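Local coordinates for DUF3863 domain-containing protein (Parabacteroides distasonis, PDB 3LM3) that is of unknown function but probably acts on carbohydrates as a glycoside hydrolase or deacetylase, at residues G70-L81 with C98-F109; S353-W361 with A370-K378. All coordinates share one frame; numbering follows the deposited sequence. Where two conformers were deposited one is given.

Contact 1 (G70-L81 with C98-F109); sequences GRLTWGFTMNAL and CQKKYGDEVTYF
Thr73 to Phe76 pair in parallel with Glu105 to Tyr108, Thr73 beside Glu105 and Phe76 beside Tyr108. Glu105 N gives to Leu72 O, Trp74 N to Glu105 O, Thr107 N to Trp74 O, Phe76 N to Thr107 O and Phe109 N to Phe76 O, all at 2.8 to 2.9 Å. Helix 86-102 makes the right-handed crossover between the strands, leaving through Gly103 with positive phi.

Among side-chain bonds, the Asp104 carboxylate takes two N-H groups. Its OD1 receives Leu72 N at 2.9 Å and its OD2 the indole NE1 of Trp74 at 2.9 Å, each from above the carboxylate plane, with ring and carboxylate turned 62° apart. OD1 also has a salt bridge to Arg60 of helix 53-64. Trp74 reaches Asp104 with CG anti to its carbonyl carbon (chi1 -64°), and Leu72 CD1 lies 3.5 Å above one face of the indole. On the other face of the sheet, Thr73 and Glu105 run side by side: Thr73 OG1 gives its proton to the anti lone pair of Glu105 OE1 at 2.7 Å. Phe322 N bonds to Thr73 OG1 and Gly323 N to Glu105 OE1.

Apolar contacts are looser. Cys98 SG sits obliquely to the Trp74 ring, Phe76 CE1 meets Val106 CG1 at 4.1 Å, and the methyls Thr73 CG2 and Thr107 CG2 touch. Met78, a selenomethionine, crosses Tyr108 obliquely, while its backbone N comes to the ring edge in plane, and one water links Met78 N with Tyr108 OH.

The buried carboxylates of Asp104 and Glu105 are thus each held by several donors, which probably favours their ionised forms and fixes how the two strands start side by side.

Contact 2 (S353-W361 with A370-K378); sequences SYNNLEIKW and ALLRDWHTK
Ala370 CB sits squarely over the six-membered ring of Trp361, a CH-pi contact 3.4 Å above its centre, in a non-hydrogen-bonded pair toward the loop end of the antiparallel hairpin 357-363/367-374. Within 353-361 and 370-378 the hydrogen-bonded pairs are Glu358-Arg373 and Lys360-Leu371, each closed by two N-H...O bonds.

Glu358 and Arg373 extend alongside each other. The arginine, bent at chi3 (65°), brings NH2 to Glu358 OE2 at 3.1 Å; the oxygen lies in the guanidinium plane, but the nitrogen stands above the carboxylate, the two planes 74° apart. A water joins the same OE2 to NE, Trp375 CB covers one guanidinium face, and Glu358 OE1 pairs with Arg346 of strand 341-346. On the other strand face, Leu372 CD1 packs against Ile359 CB at 3.9 Å.

Near the turns, Asn356 ND2 donates almost straight to Asp374 OD1 at 3.1 Å, arriving above the carboxylate, while Asn356 CB rests over a face of His376. Asp374 OD2 takes the hydroxyl of Thr377 at 2.7 Å. Were Asp374 an alanine, the Asn356 amide would probably lose this acceptor and the Thr377 hydroxyl be left free to turn. Trp375 N binds Asn356 O, and its indole NE1 bonds weakly to Asn355 O.

The Asp374 carboxylate thus ties turns 354-357 and 374-377 together, while that of Glu358, between Arg373 and Arg346, is probably kept ionised.

Contact 1 and contact 2 lie on opposite sides of the chain's centre, their own centres 39 Å apart and their nearest atoms about 22 Å apart, so neither touches the other. Contact 1 belongs to the parallel sheet that also holds strands 21-29, 280-287 and 318-320, and is mostly buried. Contact 2 forms the two inner strands of a separate four-stranded antiparallel sheet, flanked by 341-346 and 383-389, and is only partly buried. A bound PEG fragment lies about 3 Å from the side chain of Asn356 in contact 2.

Contact 1 (G70-L81 with C98-F109)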
# COMPACT_ATOMS: atom_id res chain seq x y z
N GLY A 70 15.51 -13.16 -0.82
CA GLY A 70 14.57 -12.09 -0.45
C GLY A 70 15.25 -10.87 0.12
O GLY A 70 16.25 -10.94 0.86
N ARG A 71 14.69 -9.71 -0.24
CA ARG A 71 15.09 -8.46 0.40
C ARG A 71 13.87 -7.59 0.60
O ARG A 71 12.80 -7.83 -0.00
CB ARG A 71 16.18 -7.74 -0.38
CG ARG A 71 15.79 -7.43 -1.80
CD ARG A 71 16.11 -8.61 -2.73
NE ARG A 71 16.01 -8.22 -4.12
CZ ARG A 71 16.11 -9.07 -5.14
NH1 ARG A 71 16.36 -10.35 -4.93
NH2 ARG A 71 15.97 -8.61 -6.37
N LEU A 72 14.01 -6.63 1.50
CA LEU A 72 12.90 -5.82 1.96
C LEU A 72 13.35 -4.38 2.16
O LEU A 72 14.53 -4.04 2.07
CB LEU A 72 12.33 -6.42 3.23
CG LEU A 72 13.22 -6.56 4.46
CD1 LEU A 72 13.55 -5.23 5.14
CD2 LEU A 72 12.59 -7.57 5.47
N THR A 73 12.39 -3.50 2.42
CA THR A 73 12.62 -2.11 2.71
C THR A 73 12.53 -1.86 4.20
O THR A 73 11.48 -2.12 4.79
CB THR A 73 11.60 -1.25 1.98
OG1 THR A 73 11.72 -1.48 0.56
CG2 THR A 73 11.75 0.24 2.27
N TRP A 74 13.59 -1.31 4.78
CA TRP A 74 13.56 -0.80 6.15
C TRP A 74 13.15 0.65 6.08
O TRP A 74 13.78 1.45 5.40
CB TRP A 74 14.95 -0.90 6.75
CG TRP A 74 15.47 -2.30 6.90
CD1 TRP A 74 16.35 -2.94 6.05
CD2 TRP A 74 15.19 -3.23 7.96
NE1 TRP A 74 16.62 -4.19 6.54
CE2 TRP A 74 15.92 -4.39 7.71
CE3 TRP A 74 14.36 -3.19 9.11
CZ2 TRP A 74 15.89 -5.51 8.55
CZ3 TRP A 74 14.34 -4.29 9.95
CH2 TRP A 74 15.09 -5.44 9.68
N GLY A 75 12.10 1.01 6.79
CA GLY A 75 11.62 2.37 6.80
C GLY A 75 11.69 2.95 8.19
O GLY A 75 11.14 2.38 9.14
N PHE A 76 12.36 4.10 8.33
CA PHE A 76 12.57 4.75 9.63
C PHE A 76 11.84 6.08 9.71
O PHE A 76 11.91 6.89 8.79
CB PHE A 76 14.05 5.10 9.81
CG PHE A 76 14.97 3.92 10.07
CD1 PHE A 76 15.35 3.06 9.06
CD2 PHE A 76 15.48 3.73 11.33
CE1 PHE A 76 16.22 1.99 9.34
CE2 PHE A 76 16.34 2.66 11.61
CZ PHE A 76 16.68 1.81 10.62
N THR A 77 11.22 6.37 10.86
CA THR A 77 10.77 7.72 11.12
C THR A 77 11.98 8.65 11.39
O THR A 77 13.09 8.19 11.62
CB THR A 77 9.89 7.78 12.34
OG1 THR A 77 10.67 7.42 13.50
CG2 THR A 77 8.69 6.89 12.18
N MSE A 78 11.74 9.96 11.39
CA MSE A 78 12.84 10.89 11.63
C MSE A 78 13.43 10.66 13.00
O MSE A 78 14.65 10.63 13.16
CB MSE A 78 12.42 12.34 11.47
CG MSE A 78 13.60 13.28 11.56
SE MSE A 78 14.73 13.23 9.98
CE MSE A 78 13.57 14.33 8.83
N ASN A 79 12.56 10.49 13.98
CA ASN A 79 13.07 10.30 15.35
C ASN A 79 13.86 9.00 15.48
O ASN A 79 14.86 8.96 16.20
CB ASN A 79 11.92 10.39 16.36
CG ASN A 79 11.38 11.82 16.49
OD1 ASN A 79 12.09 12.78 16.20
ND2 ASN A 79 10.11 11.94 16.85
N ALA A 80 13.46 7.94 14.75
CA ALA A 80 14.24 6.69 14.79
C ALA A 80 15.58 6.85 14.08
O ALA A 80 16.58 6.22 14.47
CB ALA A 80 13.46 5.56 14.20
N LEU A 81 15.64 7.67 13.02
CA LEU A 81 16.91 7.94 12.35
C LEU A 81 17.89 8.69 13.22
O LEU A 81 19.09 8.48 13.15
CB LEU A 81 16.72 8.79 11.08
CG LEU A 81 16.15 8.05 9.90
CD1 LEU A 81 15.91 9.09 8.77
CD2 LEU A 81 17.04 6.87 9.48
N CYS A 98 22.45 -5.16 6.83
CA CYS A 98 21.46 -5.82 5.95
C CYS A 98 21.44 -5.25 4.53
O CYS A 98 21.25 -5.97 3.55
CB CYS A 98 20.06 -5.70 6.56
SG CYS A 98 19.80 -6.71 8.02
N GLN A 99 21.62 -3.94 4.42
CA GLN A 99 21.71 -3.32 3.11
C GLN A 99 22.88 -3.96 2.34
O GLN A 99 22.74 -4.32 1.17
CB GLN A 99 21.87 -1.80 3.26
CG GLN A 99 21.80 -1.02 1.98
CD GLN A 99 23.03 -1.15 1.11
OE1 GLN A 99 24.15 -1.23 1.61
NE2 GLN A 99 22.82 -1.10 -0.21
N LYS A 100 24.01 -4.11 3.01
CA LYS A 100 25.22 -4.67 2.38
C LYS A 100 25.08 -6.17 2.09
O LYS A 100 25.50 -6.65 1.01
CB LYS A 100 26.42 -4.39 3.30
CG LYS A 100 26.76 -2.91 3.37
CD LYS A 100 27.89 -2.64 4.36
CE LYS A 100 28.12 -1.12 4.53
NZ LYS A 100 29.04 -0.84 5.68
N LYS A 101 24.50 -6.91 3.03
CA LYS A 101 24.44 -8.36 2.92
C LYS A 101 23.36 -8.86 1.98
O LYS A 101 23.59 -9.80 1.21
CB LYS A 101 24.24 -8.98 4.30
CG LYS A 101 24.26 -10.51 4.28
CD LYS A 101 24.15 -11.09 5.68
CE LYS A 101 25.46 -11.02 6.41
NZ LYS A 101 26.50 -11.79 5.70
N TYR A 102 22.18 -8.24 2.06
CA TYR A 102 21.00 -8.72 1.36
C TYR A 102 20.55 -7.82 0.23
O TYR A 102 19.70 -8.22 -0.59
CB TYR A 102 19.80 -8.85 2.34
CG TYR A 102 20.02 -9.75 3.51
CD1 TYR A 102 20.15 -11.11 3.35
CD2 TYR A 102 20.12 -9.23 4.78
CE1 TYR A 102 20.36 -11.93 4.46
CE2 TYR A 102 20.33 -10.02 5.88
CZ TYR A 102 20.45 -11.38 5.72
OH TYR A 102 20.70 -12.21 6.80
N GLY A 103 21.04 -6.59 0.22
CA GLY A 103 20.51 -5.60 -0.71
C GLY A 103 19.16 -5.07 -0.25
O GLY A 103 18.35 -4.58 -1.06
N ASP A 104 18.90 -5.12 1.06
CA ASP A 104 17.70 -4.45 1.59
C ASP A 104 17.81 -2.96 1.27
O ASP A 104 18.91 -2.42 1.18
CB ASP A 104 17.55 -4.63 3.10
CG ASP A 104 17.18 -6.05 3.52
OD1 ASP A 104 16.69 -6.82 2.66
OD2 ASP A 104 17.38 -6.32 4.73
N GLU A 105 16.66 -2.31 1.16
CA GLU A 105 16.56 -0.87 0.99
C GLU A 105 16.46 -0.22 2.38
O GLU A 105 15.90 -0.81 3.31
CB GLU A 105 15.32 -0.55 0.14
CG GLU A 105 14.98 0.88 -0.09
CD GLU A 105 13.90 1.07 -1.12
OE1 GLU A 105 12.87 0.37 -1.06
OE2 GLU A 105 14.06 1.92 -2.02
N VAL A 106 16.95 1.01 2.51
CA VAL A 106 16.85 1.79 3.73
C VAL A 106 16.28 3.14 3.37
O VAL A 106 16.85 3.88 2.54
CB VAL A 106 18.24 1.98 4.36
CG1 VAL A 106 18.10 2.74 5.74
CG2 VAL A 106 18.95 0.61 4.54
N THR A 107 15.12 3.45 3.94
CA THR A 107 14.49 4.71 3.58
C THR A 107 13.66 5.30 4.70
O THR A 107 13.65 4.83 5.83
CB THR A 107 13.65 4.56 2.26
OG1 THR A 107 13.42 5.88 1.73
CG2 THR A 107 12.31 3.80 2.51
N TYR A 108 13.07 6.45 4.39
CA TYR A 108 12.28 7.28 5.30
C TYR A 108 10.83 6.83 5.30
O TYR A 108 10.22 6.59 4.25
CB TYR A 108 12.39 8.74 4.84
CG TYR A 108 11.81 9.79 5.77
CD1 TYR A 108 11.99 9.70 7.13
CD2 TYR A 108 11.10 10.88 5.28
CE1 TYR A 108 11.44 10.67 8.00
CE2 TYR A 108 10.59 11.86 6.15
CZ TYR A 108 10.76 11.72 7.51
OH TYR A 108 10.27 12.60 8.48
N PHE A 109 10.26 6.76 6.51
CA PHE A 109 8.86 6.35 6.76
C PHE A 109 8.27 7.35 7.75
O PHE A 109 8.28 7.11 8.96
CB PHE A 109 8.80 4.92 7.32
CG PHE A 109 7.46 4.25 7.19
CD1 PHE A 109 6.29 4.90 7.45
CD2 PHE A 109 7.39 2.92 6.81
CE1 PHE A 109 5.05 4.24 7.32
CE2 PHE A 109 6.19 2.27 6.67
CZ PHE A 109 5.00 2.95 6.91
O HOH W 1 18.81 -10.99 -0.34
O HOH W 2 9.05 11.16 10.91

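Contact 2 (S353-W361 with A370-K378)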
# COMPACT_ATOMS: atom_id res chain seq x y z
N SER A 353 -14.82 -11.85 4.58
CA SER A 353 -14.60 -12.11 3.15
C SER A 353 -15.73 -13.06 2.69
O SER A 353 -15.54 -14.26 2.49
CB SER A 353 -13.21 -12.72 2.93
OG SER A 353 -12.90 -12.85 1.54
N TYR A 354 -16.91 -12.48 2.53
CA TYR A 354 -18.16 -13.25 2.39
C TYR A 354 -18.18 -14.07 1.13
O TYR A 354 -17.94 -13.58 0.01
CB TYR A 354 -19.40 -12.34 2.52
CG TYR A 354 -19.46 -11.71 3.89
CD1 TYR A 354 -19.64 -12.48 5.04
CD2 TYR A 354 -19.34 -10.33 4.05
CE1 TYR A 354 -19.66 -11.91 6.30
CE2 TYR A 354 -19.34 -9.77 5.32
CZ TYR A 354 -19.53 -10.55 6.43
OH TYR A 354 -19.52 -10.03 7.71
N ASN A 355 -18.51 -15.35 1.29
CA ASN A 355 -18.38 -16.30 0.19
C ASN A 355 -19.35 -16.09 -0.96
O ASN A 355 -19.04 -16.50 -2.06
CB ASN A 355 -18.45 -17.76 0.70
CG ASN A 355 -19.75 -18.13 1.41
OD1 ASN A 355 -20.72 -17.36 1.47
ND2 ASN A 355 -19.79 -19.38 1.91
N ASN A 356 -20.48 -15.45 -0.69
CA ASN A 356 -21.52 -15.29 -1.68
C ASN A 356 -21.25 -14.13 -2.63
O ASN A 356 -22.00 -13.95 -3.58
CB ASN A 356 -22.86 -15.04 -1.00
CG ASN A 356 -22.92 -13.71 -0.30
OD1 ASN A 356 -22.19 -13.47 0.65
ND2 ASN A 356 -23.83 -12.83 -0.75
N LEU A 357 -20.17 -13.37 -2.37
CA LEU A 357 -19.87 -12.19 -3.17
C LEU A 357 -18.78 -12.43 -4.19
O LEU A 357 -17.76 -13.07 -3.91
CB LEU A 357 -19.49 -11.03 -2.23
CG LEU A 357 -20.56 -10.55 -1.26
CD1 LEU A 357 -19.99 -9.48 -0.32
CD2 LEU A 357 -21.81 -10.02 -1.99
N GLU A 358 -18.99 -11.89 -5.40
CA GLU A 358 -17.99 -11.83 -6.44
C GLU A 358 -17.79 -10.37 -6.78
O GLU A 358 -18.77 -9.64 -7.13
CB GLU A 358 -18.42 -12.58 -7.69
CG GLU A 358 -17.39 -12.53 -8.78
CD GLU A 358 -17.76 -13.43 -9.94
OE1 GLU A 358 -17.51 -14.65 -9.87
OE2 GLU A 358 -18.34 -12.92 -10.91
N ILE A 359 -16.54 -9.89 -6.66
CA ILE A 359 -16.21 -8.51 -6.99
C ILE A 359 -15.30 -8.48 -8.20
O ILE A 359 -14.41 -9.32 -8.32
CB ILE A 359 -15.59 -7.74 -5.78
CG1 ILE A 359 -15.49 -6.24 -6.09
CG2 ILE A 359 -14.20 -8.30 -5.36
CD1 ILE A 359 -15.27 -5.43 -4.82
N LYS A 360 -15.54 -7.52 -9.09
CA LYS A 360 -14.67 -7.28 -10.21
C LYS A 360 -14.24 -5.82 -10.16
O LYS A 360 -15.09 -4.92 -10.12
CB LYS A 360 -15.38 -7.55 -11.53
CG LYS A 360 -15.75 -9.00 -11.73
CD LYS A 360 -16.37 -9.28 -13.09
CE LYS A 360 -16.56 -10.78 -13.25
NZ LYS A 360 -17.25 -11.16 -14.54
N TRP A 361 -12.93 -5.58 -10.23
CA TRP A 361 -12.38 -4.22 -10.34
C TRP A 361 -11.77 -4.01 -11.71
O TRP A 361 -11.18 -4.94 -12.28
CB TRP A 361 -11.26 -4.01 -9.30
CG TRP A 361 -11.72 -3.47 -7.99
CD1 TRP A 361 -11.84 -4.16 -6.81
CD2 TRP A 361 -12.15 -2.14 -7.72
NE1 TRP A 361 -12.28 -3.31 -5.81
CE2 TRP A 361 -12.48 -2.07 -6.35
CE3 TRP A 361 -12.29 -0.98 -8.50
CZ2 TRP A 361 -12.95 -0.90 -5.76
CZ3 TRP A 361 -12.76 0.18 -7.90
CH2 TRP A 361 -13.07 0.21 -6.55
N ALA A 370 -15.91 -0.74 -9.97
CA ALA A 370 -16.13 -2.01 -9.28
C ALA A 370 -17.56 -2.49 -9.44
O ALA A 370 -18.51 -1.72 -9.24
CB ALA A 370 -15.85 -1.86 -7.79
N LEU A 371 -17.70 -3.78 -9.76
CA LEU A 371 -18.98 -4.44 -9.89
C LEU A 371 -19.05 -5.53 -8.81
O LEU A 371 -18.05 -6.24 -8.59
CB LEU A 371 -19.11 -5.08 -11.27
CG LEU A 371 -18.95 -4.15 -12.47
CD1 LEU A 371 -19.01 -4.98 -13.77
CD2 LEU A 371 -20.01 -3.07 -12.45
N LEU A 372 -20.19 -5.66 -8.16
CA LEU A 372 -20.38 -6.63 -7.08
C LEU A 372 -21.63 -7.45 -7.38
O LEU A 372 -22.68 -6.88 -7.77
CB LEU A 372 -20.57 -5.91 -5.76
CG LEU A 372 -20.55 -6.81 -4.52
CD1 LEU A 372 -19.17 -7.41 -4.26
CD2 LEU A 372 -21.02 -6.03 -3.31
N ARG A 373 -21.53 -8.76 -7.16
CA ARG A 373 -22.63 -9.69 -7.49
C ARG A 373 -22.78 -10.73 -6.38
O ARG A 373 -21.78 -11.20 -5.85
CB ARG A 373 -22.36 -10.38 -8.81
CG ARG A 373 -23.47 -11.30 -9.28
CD ARG A 373 -23.27 -11.75 -10.73
NE ARG A 373 -22.09 -12.58 -10.94
CZ ARG A 373 -22.08 -13.92 -10.96
NH1 ARG A 373 -23.21 -14.60 -10.78
NH2 ARG A 373 -20.95 -14.58 -11.17
N ASP A 374 -24.02 -11.01 -6.00
CA ASP A 374 -24.37 -12.10 -5.08
C ASP A 374 -24.53 -13.31 -5.96
O ASP A 374 -25.64 -13.55 -6.48
CB ASP A 374 -25.66 -11.74 -4.31
CG ASP A 374 -26.23 -12.91 -3.53
OD1 ASP A 374 -25.47 -13.83 -3.22
OD2 ASP A 374 -27.46 -12.89 -3.25
N TRP A 375 -23.47 -14.10 -6.13
CA TRP A 375 -23.49 -15.22 -7.05
C TRP A 375 -24.24 -16.43 -6.48
O TRP A 375 -24.51 -17.37 -7.22
CB TRP A 375 -22.08 -15.60 -7.55
CG TRP A 375 -21.19 -16.15 -6.48
CD1 TRP A 375 -20.33 -15.45 -5.70
CD2 TRP A 375 -21.03 -17.52 -6.14
NE1 TRP A 375 -19.67 -16.29 -4.86
CE2 TRP A 375 -20.09 -17.57 -5.09
CE3 TRP A 375 -21.61 -18.71 -6.60
CZ2 TRP A 375 -19.69 -18.78 -4.50
CZ3 TRP A 375 -21.23 -19.91 -5.98
CH2 TRP A 375 -20.28 -19.93 -4.95
N HIS A 376 -24.59 -16.39 -5.19
CA HIS A 376 -25.41 -17.44 -4.58
C HIS A 376 -26.86 -17.35 -5.01
O HIS A 376 -27.62 -18.30 -4.80
CB HIS A 376 -25.37 -17.37 -3.06
CG HIS A 376 -24.14 -17.95 -2.46
ND1 HIS A 376 -24.01 -18.16 -1.10
CD2 HIS A 376 -22.99 -18.38 -3.03
CE1 HIS A 376 -22.83 -18.68 -0.86
NE2 HIS A 376 -22.17 -18.81 -2.01
N THR A 377 -27.26 -16.20 -5.56
CA THR A 377 -28.65 -16.03 -6.03
C THR A 377 -28.66 -16.11 -7.55
O THR A 377 -28.11 -15.25 -8.24
CB THR A 377 -29.25 -14.72 -5.55
OG1 THR A 377 -29.25 -14.68 -4.12
CG2 THR A 377 -30.70 -14.58 -6.04
N LYS A 378 -29.35 -17.14 -8.07
CA LYS A 378 -29.40 -17.40 -9.52
C LYS A 378 -29.92 -16.17 -10.25
O LYS A 378 -30.90 -15.56 -9.83
CB LYS A 378 -30.32 -18.60 -9.84
O HOH W 3 -19.03 -8.77 -9.78
O HOH W 4 -19.83 -10.78 -11.40